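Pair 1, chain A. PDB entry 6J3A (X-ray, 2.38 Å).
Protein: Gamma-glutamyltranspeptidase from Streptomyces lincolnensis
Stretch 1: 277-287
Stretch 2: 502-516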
# COMPACT_ATOMS: atom_id res chain seq x y z
N SER A 277 -31.77 -3.16 -2.64
CA SER A 277 -30.67 -2.23 -2.42
C SER A 277 -30.86 -1.01 -3.33
O SER A 277 -31.72 -1.02 -4.20
CB SER A 277 -29.34 -2.91 -2.71
OG SER A 277 -29.11 -3.00 -4.11
N GLN A 278 -30.02 0.01 -3.16
CA GLN A 278 -29.92 1.08 -4.17
C GLN A 278 -29.12 0.66 -5.42
O GLN A 278 -28.96 1.46 -6.35
CB GLN A 278 -29.29 2.36 -3.58
CG GLN A 278 -27.81 2.26 -3.21
CD GLN A 278 -27.15 3.60 -2.90
OE1 GLN A 278 -26.25 3.68 -2.07
NE2 GLN A 278 -27.58 4.66 -3.59
N GLY A 279 -28.59 -0.57 -5.42
CA GLY A 279 -27.69 -1.06 -6.46
C GLY A 279 -28.04 -0.66 -7.88
O GLY A 279 -27.21 -0.08 -8.60
N PRO A 280 -29.29 -0.94 -8.29
CA PRO A 280 -29.76 -0.59 -9.62
C PRO A 280 -29.69 0.88 -10.04
O PRO A 280 -29.76 1.15 -11.24
CB PRO A 280 -31.20 -1.07 -9.59
CG PRO A 280 -31.14 -2.28 -8.71
CD PRO A 280 -30.24 -1.83 -7.60
N VAL A 281 -29.53 1.81 -9.10
CA VAL A 281 -29.45 3.23 -9.43
C VAL A 281 -28.19 3.58 -10.24
O VAL A 281 -28.19 4.55 -11.01
CB VAL A 281 -29.60 4.13 -8.18
CG1 VAL A 281 -28.27 4.36 -7.46
CG2 VAL A 281 -30.22 5.47 -8.55
N LEU A 282 -27.12 2.80 -10.05
CA LEU A 282 -25.91 2.88 -10.88
C LEU A 282 -26.26 2.48 -12.32
O LEU A 282 -25.94 3.19 -13.28
CB LEU A 282 -24.79 1.97 -10.34
CG LEU A 282 -23.36 2.22 -10.87
CD1 LEU A 282 -22.29 1.81 -9.87
CD2 LEU A 282 -23.10 1.55 -12.22
N LEU A 283 -26.94 1.34 -12.44
CA LEU A 283 -27.38 0.82 -13.73
C LEU A 283 -28.31 1.84 -14.45
O LEU A 283 -28.17 2.06 -15.65
CB LEU A 283 -28.06 -0.55 -13.56
CG LEU A 283 -27.33 -1.66 -12.78
CD1 LEU A 283 -28.10 -2.97 -12.70
CD2 LEU A 283 -25.99 -1.94 -13.41
N GLN A 284 -29.22 2.46 -13.71
CA GLN A 284 -30.11 3.50 -14.28
C GLN A 284 -29.33 4.71 -14.79
O GLN A 284 -29.69 5.30 -15.80
CB GLN A 284 -31.16 3.95 -13.27
CG GLN A 284 -32.33 2.99 -13.13
CD GLN A 284 -33.60 3.62 -12.62
OE1 GLN A 284 -34.17 3.17 -11.63
NE2 GLN A 284 -34.06 4.68 -13.29
N GLN A 285 -28.27 5.06 -14.08
CA GLN A 285 -27.39 6.14 -14.53
C GLN A 285 -26.68 5.83 -15.86
O GLN A 285 -26.50 6.73 -16.68
CB GLN A 285 -26.38 6.48 -13.44
CG GLN A 285 -26.99 7.26 -12.28
CD GLN A 285 -26.03 7.42 -11.13
OE1 GLN A 285 -25.24 8.36 -11.09
NE2 GLN A 285 -26.08 6.50 -10.17
N LEU A 286 -26.32 4.56 -16.05
CA LEU A 286 -25.67 4.09 -17.27
C LEU A 286 -26.64 4.06 -18.44
O LEU A 286 -26.30 4.47 -19.55
CB LEU A 286 -25.12 2.67 -17.07
CG LEU A 286 -23.90 2.51 -16.18
CD1 LEU A 286 -23.63 1.03 -15.95
CD2 LEU A 286 -22.69 3.16 -16.81
N ALA A 287 -27.85 3.55 -18.17
CA ALA A 287 -28.94 3.57 -19.15
C ALA A 287 -29.35 4.97 -19.61
O ALA A 287 -29.83 5.15 -20.72
CB ALA A 287 -30.14 2.84 -18.59
N GLY A 502 -20.15 4.95 1.91
CA GLY A 502 -20.55 6.34 1.77
C GLY A 502 -22.03 6.62 1.59
O GLY A 502 -22.38 7.63 0.99
N GLY A 503 -22.88 5.73 2.11
CA GLY A 503 -24.33 5.93 2.09
C GLY A 503 -24.94 6.23 0.73
O GLY A 503 -24.90 5.41 -0.18
N ASP A 504 -25.49 7.44 0.60
CA ASP A 504 -26.11 7.88 -0.65
C ASP A 504 -25.11 8.29 -1.72
O ASP A 504 -25.48 8.50 -2.88
CB ASP A 504 -27.09 9.03 -0.39
CG ASP A 504 -28.28 8.58 0.43
OD1 ASP A 504 -28.86 7.51 0.13
OD2 ASP A 504 -28.63 9.29 1.39
N GLN A 505 -23.84 8.41 -1.34
CA GLN A 505 -22.77 8.64 -2.30
C GLN A 505 -22.21 7.36 -2.94
O GLN A 505 -21.54 7.46 -3.97
CB GLN A 505 -21.64 9.45 -1.65
CG GLN A 505 -22.04 10.83 -1.15
CD GLN A 505 -22.61 10.84 0.27
OE1 GLN A 505 -21.88 10.77 1.25
NE2 GLN A 505 -23.93 10.94 0.38
N GLN A 506 -22.49 6.18 -2.36
CA GLN A 506 -21.89 4.91 -2.81
C GLN A 506 -21.95 4.67 -4.31
O GLN A 506 -20.92 4.46 -4.95
CB GLN A 506 -22.55 3.71 -2.11
CG GLN A 506 -22.13 3.49 -0.67
CD GLN A 506 -22.27 2.05 -0.22
OE1 GLN A 506 -22.58 1.78 0.95
NE2 GLN A 506 -22.02 1.11 -1.12
N ASP A 507 -23.16 4.68 -4.87
CA ASP A 507 -23.35 4.49 -6.31
C ASP A 507 -23.32 5.78 -7.13
O ASP A 507 -23.71 5.78 -8.30
CB ASP A 507 -24.65 3.72 -6.61
CG ASP A 507 -24.48 2.21 -6.58
OD1 ASP A 507 -23.36 1.70 -6.79
OD2 ASP A 507 -25.50 1.54 -6.35
N GLN A 508 -22.88 6.89 -6.53
CA GLN A 508 -22.47 8.06 -7.30
C GLN A 508 -20.97 7.92 -7.55
O GLN A 508 -20.47 7.96 -8.69
CB GLN A 508 -22.77 9.36 -6.55
CG GLN A 508 -24.20 9.50 -6.06
CD GLN A 508 -24.49 10.90 -5.54
OE1 GLN A 508 -24.28 11.89 -6.25
NE2 GLN A 508 -24.97 11.00 -4.29
N TRP A 509 -20.25 7.73 -6.46
CA TRP A 509 -18.80 7.61 -6.50
C TRP A 509 -18.37 6.44 -7.37
O TRP A 509 -17.45 6.58 -8.17
CB TRP A 509 -18.25 7.46 -5.08
CG TRP A 509 -18.29 8.72 -4.26
CD1 TRP A 509 -18.31 10.03 -4.70
CD2 TRP A 509 -18.24 8.79 -2.83
NE1 TRP A 509 -18.32 10.90 -3.63
CE2 TRP A 509 -18.26 10.16 -2.47
CE3 TRP A 509 -18.19 7.82 -1.81
CZ2 TRP A 509 -18.24 10.58 -1.14
CZ3 TRP A 509 -18.16 8.23 -0.50
CH2 TRP A 509 -18.19 9.60 -0.17
N GLN A 510 -19.06 5.32 -7.22
CA GLN A 510 -18.79 4.14 -8.04
C GLN A 510 -19.06 4.37 -9.52
O GLN A 510 -18.29 3.91 -10.35
CB GLN A 510 -19.59 2.93 -7.56
CG GLN A 510 -18.96 2.21 -6.39
CD GLN A 510 -19.86 1.15 -5.81
OE1 GLN A 510 -20.83 1.46 -5.08
NE2 GLN A 510 -19.56 -0.11 -6.10
N LEU A 511 -20.16 5.06 -9.84
CA LEU A 511 -20.44 5.41 -11.23
C LEU A 511 -19.30 6.24 -11.81
O LEU A 511 -18.83 5.95 -12.91
CB LEU A 511 -21.74 6.19 -11.40
CG LEU A 511 -21.96 6.49 -12.90
CD1 LEU A 511 -22.80 5.41 -13.55
CD2 LEU A 511 -22.54 7.87 -13.14
N HIS A 512 -18.84 7.24 -11.07
CA HIS A 512 -17.75 8.09 -11.56
C HIS A 512 -16.49 7.23 -11.76
O HIS A 512 -15.86 7.27 -12.83
CB HIS A 512 -17.48 9.28 -10.63
CG HIS A 512 -18.73 9.99 -10.19
ND1 HIS A 512 -19.87 10.01 -10.96
CD2 HIS A 512 -19.02 10.67 -9.06
CE1 HIS A 512 -20.81 10.68 -10.31
NE2 HIS A 512 -20.32 11.09 -9.16
N PHE A 513 -16.17 6.42 -10.76
CA PHE A 513 -15.04 5.50 -10.82
C PHE A 513 -15.09 4.56 -12.02
O PHE A 513 -14.15 4.53 -12.82
CB PHE A 513 -15.00 4.68 -9.54
CG PHE A 513 -14.08 3.52 -9.59
CD1 PHE A 513 -12.71 3.71 -9.54
CD2 PHE A 513 -14.57 2.23 -9.67
CE1 PHE A 513 -11.85 2.62 -9.56
CE2 PHE A 513 -13.72 1.14 -9.70
CZ PHE A 513 -12.35 1.34 -9.65
N PHE A 514 -16.18 3.80 -12.14
CA PHE A 514 -16.34 2.82 -13.21
C PHE A 514 -16.22 3.44 -14.60
O PHE A 514 -15.59 2.85 -15.48
CB PHE A 514 -17.67 2.10 -13.11
CG PHE A 514 -17.99 1.26 -14.32
CD1 PHE A 514 -17.56 -0.06 -14.40
CD2 PHE A 514 -18.73 1.80 -15.38
CE1 PHE A 514 -17.86 -0.83 -15.51
CE2 PHE A 514 -19.03 1.04 -16.49
CZ PHE A 514 -18.59 -0.28 -16.55
N LEU A 515 -16.84 4.60 -14.81
CA LEU A 515 -16.67 5.32 -16.08
C LEU A 515 -15.21 5.76 -16.31
O LEU A 515 -14.67 5.63 -17.41
CB LEU A 515 -17.61 6.54 -16.18
CG LEU A 515 -19.11 6.25 -16.31
CD1 LEU A 515 -19.89 7.55 -16.38
CD2 LEU A 515 -19.44 5.40 -17.51
N ALA A 516 -14.58 6.26 -15.26
CA ALA A 516 -13.17 6.60 -15.36
C ALA A 516 -12.34 5.38 -15.77
O ALA A 516 -11.53 5.47 -16.69
CB ALA A 516 -12.66 7.20 -14.07

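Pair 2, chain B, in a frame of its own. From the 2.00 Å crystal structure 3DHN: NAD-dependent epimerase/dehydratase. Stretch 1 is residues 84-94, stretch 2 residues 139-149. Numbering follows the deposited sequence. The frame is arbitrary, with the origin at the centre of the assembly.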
# COMPACT_ATOMS: atom_id res chain seq x y z
N ILE B 84 -0.54 4.47 21.34
CA ILE B 84 0.32 3.29 21.42
C ILE B 84 0.37 2.55 20.09
O ILE B 84 -0.53 2.68 19.26
CB ILE B 84 -0.17 2.33 22.53
CG1 ILE B 84 0.77 1.14 22.63
CG2 ILE B 84 -1.60 1.87 22.24
CD1 ILE B 84 2.19 1.53 23.00
N TYR B 85 1.45 1.80 19.89
CA TYR B 85 1.63 1.06 18.65
C TYR B 85 2.55 -0.15 18.77
O TYR B 85 3.77 -0.07 18.56
CB TYR B 85 2.14 2.00 17.54
N ASP B 86 1.94 -1.26 19.15
CA ASP B 86 2.57 -2.57 19.28
C ASP B 86 1.35 -3.39 18.91
O ASP B 86 1.42 -4.58 18.59
CB ASP B 86 3.00 -2.85 20.71
N GLU B 87 0.22 -2.68 18.96
CA GLU B 87 -1.10 -3.18 18.61
C GLU B 87 -1.17 -3.10 17.09
O GLU B 87 -1.69 -3.99 16.43
CB GLU B 87 -2.15 -2.28 19.23
N THR B 88 -0.64 -2.01 16.55
CA THR B 88 -0.63 -1.79 15.11
C THR B 88 0.15 -2.90 14.41
O THR B 88 -0.37 -3.59 13.54
CB THR B 88 -0.00 -0.43 14.76
OG1 THR B 88 -0.64 0.59 15.53
CG2 THR B 88 -0.18 -0.13 13.28
N ILE B 89 1.41 -3.06 14.81
CA ILE B 89 2.26 -4.10 14.24
C ILE B 89 1.50 -5.43 14.25
O ILE B 89 1.57 -6.21 13.30
CB ILE B 89 3.54 -4.30 15.08
CG1 ILE B 89 4.40 -3.02 15.06
CG2 ILE B 89 4.34 -5.49 14.55
CD1 ILE B 89 5.44 -3.00 13.95
N LYS B 90 0.77 -5.66 15.34
CA LYS B 90 0.00 -6.89 15.51
C LYS B 90 -1.07 -7.03 14.43
O LYS B 90 -1.31 -8.14 13.95
CB LYS B 90 -0.64 -6.91 16.90
N VAL B 91 -1.69 -5.92 14.06
CA VAL B 91 -2.74 -5.96 13.04
C VAL B 91 -2.17 -6.16 11.63
O VAL B 91 -2.79 -6.83 10.80
CB VAL B 91 -3.58 -4.67 13.05
CG1 VAL B 91 -4.53 -4.66 11.87
CG2 VAL B 91 -4.37 -4.58 14.35
N TYR B 92 -1.00 -5.58 11.37
CA TYR B 92 -0.36 -5.74 10.06
C TYR B 92 -0.11 -7.23 9.83
O TYR B 92 -0.25 -7.73 8.71
CB TYR B 92 0.98 -4.98 9.99
CG TYR B 92 0.87 -3.47 9.91
CD1 TYR B 92 -0.10 -2.85 9.13
CD2 TYR B 92 1.79 -2.66 10.60
CE1 TYR B 92 -0.17 -1.47 9.02
CE2 TYR B 92 1.73 -1.27 10.50
CZ TYR B 92 0.75 -0.68 9.71
OH TYR B 92 0.67 0.69 9.61
N LEU B 93 0.28 -7.92 10.90
CA LEU B 93 0.56 -9.36 10.83
C LEU B 93 -0.69 -10.19 10.58
O LEU B 93 -0.67 -11.10 9.74
CB LEU B 93 1.21 -9.84 12.13
CG LEU B 93 2.70 -10.19 12.11
CD1 LEU B 93 3.07 -10.88 13.43
CD2 LEU B 93 3.00 -11.12 10.94
N THR B 94 -1.75 -9.90 11.31
CA THR B 94 -3.02 -10.63 11.17
C THR B 94 -3.52 -10.58 9.73
O THR B 94 -4.07 -11.55 9.22
CB THR B 94 -4.11 -10.04 12.09
OG1 THR B 94 -3.69 -10.16 13.46
CG2 THR B 94 -5.43 -10.78 11.91
N LYS B 139 7.42 4.68 12.45
CA LYS B 139 8.33 3.66 12.96
C LYS B 139 7.74 2.26 12.93
O LYS B 139 8.44 1.28 12.60
CB LYS B 139 8.75 3.98 14.39
CG LYS B 139 9.72 5.16 14.54
CD LYS B 139 10.84 4.78 15.51
CE LYS B 139 11.66 5.99 15.96
NZ LYS B 139 11.19 6.53 17.27
N ALA B 140 6.46 2.16 13.28
CA ALA B 140 5.77 0.88 13.33
C ALA B 140 5.63 0.26 11.94
O ALA B 140 5.79 -0.95 11.77
CB ALA B 140 4.39 1.06 13.97
N LEU B 141 5.33 1.09 10.95
CA LEU B 141 5.18 0.59 9.59
C LEU B 141 6.54 0.16 9.06
O LEU B 141 6.66 -0.87 8.40
CB LEU B 141 4.57 1.67 8.71
CG LEU B 141 4.29 1.29 7.25
CD1 LEU B 141 3.62 -0.07 7.17
CD2 LEU B 141 3.40 2.37 6.64
N GLY B 142 7.57 0.94 9.38
CA GLY B 142 8.90 0.60 8.91
C GLY B 142 9.43 -0.66 9.57
O GLY B 142 10.14 -1.44 8.95
N GLU B 143 9.05 -0.85 10.83
CA GLU B 143 9.49 -2.01 11.59
C GLU B 143 8.82 -3.29 11.11
O GLU B 143 9.42 -4.37 11.15
CB GLU B 143 9.21 -1.82 13.08
CG GLU B 143 10.41 -2.13 13.96
CD GLU B 143 11.44 -1.01 13.96
OE1 GLU B 143 11.38 -0.15 14.87
OE2 GLU B 143 12.31 -0.99 13.06
N PHE B 144 7.58 -3.19 10.65
CA PHE B 144 6.88 -4.36 10.15
C PHE B 144 7.61 -4.93 8.94
O PHE B 144 7.84 -6.13 8.85
CB PHE B 144 5.44 -4.02 9.76
CG PHE B 144 4.68 -5.19 9.22
CD1 PHE B 144 4.38 -6.27 10.05
CD2 PHE B 144 4.32 -5.24 7.88
CE1 PHE B 144 3.72 -7.39 9.54
CE2 PHE B 144 3.65 -6.36 7.37
CZ PHE B 144 3.36 -7.43 8.20
N TYR B 145 7.96 -4.05 8.00
CA TYR B 145 8.66 -4.45 6.78
C TYR B 145 10.02 -5.04 7.12
O TYR B 145 10.35 -6.16 6.73
CB TYR B 145 8.83 -3.23 5.86
CG TYR B 145 9.92 -3.35 4.81
CD1 TYR B 145 9.85 -4.32 3.80
CD2 TYR B 145 11.04 -2.51 4.84
CE1 TYR B 145 10.87 -4.45 2.85
CE2 TYR B 145 12.07 -2.63 3.88
CZ TYR B 145 11.97 -3.61 2.90
OH TYR B 145 12.97 -3.76 1.97
N LEU B 146 10.81 -4.28 7.87
CA LEU B 146 12.15 -4.69 8.26
C LEU B 146 12.26 -5.96 9.09
O LEU B 146 13.14 -6.79 8.85
CB LEU B 146 12.82 -3.54 9.02
CG LEU B 146 13.96 -2.72 8.42
CD1 LEU B 146 13.94 -2.76 6.90
CD2 LEU B 146 13.86 -1.29 8.94
N ASN B 147 11.38 -6.12 10.07
CA ASN B 147 11.45 -7.28 10.96
C ASN B 147 10.50 -8.43 10.67
O ASN B 147 10.63 -9.50 11.27
CB ASN B 147 11.30 -6.82 12.41
CG ASN B 147 12.35 -5.79 12.83
OD1 ASN B 147 13.54 -5.94 12.52
ND2 ASN B 147 11.92 -4.76 13.54
N PHE B 148 9.55 -8.23 9.76
CA PHE B 148 8.62 -9.30 9.43
C PHE B 148 8.56 -9.62 7.94
O PHE B 148 8.77 -10.77 7.55
CB PHE B 148 7.21 -8.97 9.94
CG PHE B 148 7.08 -9.02 11.43
CD1 PHE B 148 7.31 -7.89 12.21
CD2 PHE B 148 6.74 -10.21 12.08
CE1 PHE B 148 7.21 -7.93 13.60
CE2 PHE B 148 6.63 -10.27 13.47
CZ PHE B 148 6.87 -9.13 14.23
N LEU B 149 8.28 -8.62 7.11
CA LEU B 149 8.20 -8.86 5.68
C LEU B 149 9.49 -9.40 5.08
O LEU B 149 9.46 -10.29 4.24
CB LEU B 149 7.78 -7.59 4.93
CG LEU B 149 6.29 -7.25 4.94
CD1 LEU B 149 6.03 -6.07 4.00
CD2 LEU B 149 5.47 -8.45 4.49

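Two helices that cross at the same angle and distance pose the same packing problem whatever their sequences, and the two pairs compared here illustrate how differently it can be answered. In pair 1 the axes of helices 280-287 and 506-516 approach to 9.1 Å at a crossing angle of -45°; in pair 2, helices 87-94 and 139-149 approach to 9.5 Å at -44°. The N, CA and C atoms of 14 central residues superpose with an RMSD of 0.5 Å. The closest backbone approach falls at matched positions: the CA atoms of Leu282(A) and Asp507(A) lie 5.5 Å apart, those of their counterparts Ile89(B) and Ala140(B) 6.2 Å.

The position nearest the crossing is aliphatic on the first helix in both cases. Opposite it, however, stand an aspartate and an alanine. The side chain of Asp507(A) occupies space against its neighbours, with its OD1 3.3 Å from Leu282(A) CD1 and its CB 3.8 Å from Val281(A) CG1; both carboxylate oxygens find hydrogen bonds elsewhere in the structure, so the charged group is not left unsatisfied in this buried setting. Alanine fills far less volume. In pair 2 the side chain of Ile89(B) sits as a knob among Ala140(B), Glu143(B), Phe144(B) and Phe148(B), and its CD1 reaches to 3.0 Å from Ala140(B) O, close against the backbone of the second helix.

One turn along the first helix, Gln285(A) matches Tyr92(B), and both point toward the partner helix. The glutamine answers with polarity: its NE2 donates to Asp507(A) O across the interface at 3.1 Å, and the same NE2 donates to Val281(A) O at 3.0 Å within its own helix. A single amide group thus links its own backbone to that of the partner. The tyrosine answers with bulk. Tyr92(B) CB lies over one face of the Phe144(B) ring, 3.5 Å from the ring centroid, a CH-pi contact, while Tyr92(B) CZ rests 3.9 Å from Leu141(B) CD1. No hydrogen bond crosses between the modelled atoms of pair 2, although several of its side chains are incomplete.

Four residues further along the second helix, Leu511(A) in pair 1 is matched by Phe144(B). Leu511(A) places its CD1 4.1 Å from Leu282(A) CD2 and 4.0 Å from Leu286(A) CD2. The phenylalanine ring covers a similar neighbourhood, its CE1 coming within 3.9 Å of Leu93(B) CG. Leucine occurs at the matched position in both pairs, Leu286(A) and Leu93(B), and each touches the matched Leu511(A) or Phe144(B); their other neighbours differ: Leu286(A) CD2 lies 4.2 Å from Phe514(A) CE2 and 4.0 Å from Leu515(A) CD2, whereas Leu93(B) CD1 meets Phe148(B) CE2 at 3.6 Å. Phe148(B) has no counterpart in pair 1 and lies within a wider pi-type turn at 145-149. The general lesson is that a shared crossing geometry brings much the same positions together, while the residues there may meet by hydrogen bonding or by aromatic and aliphatic packing.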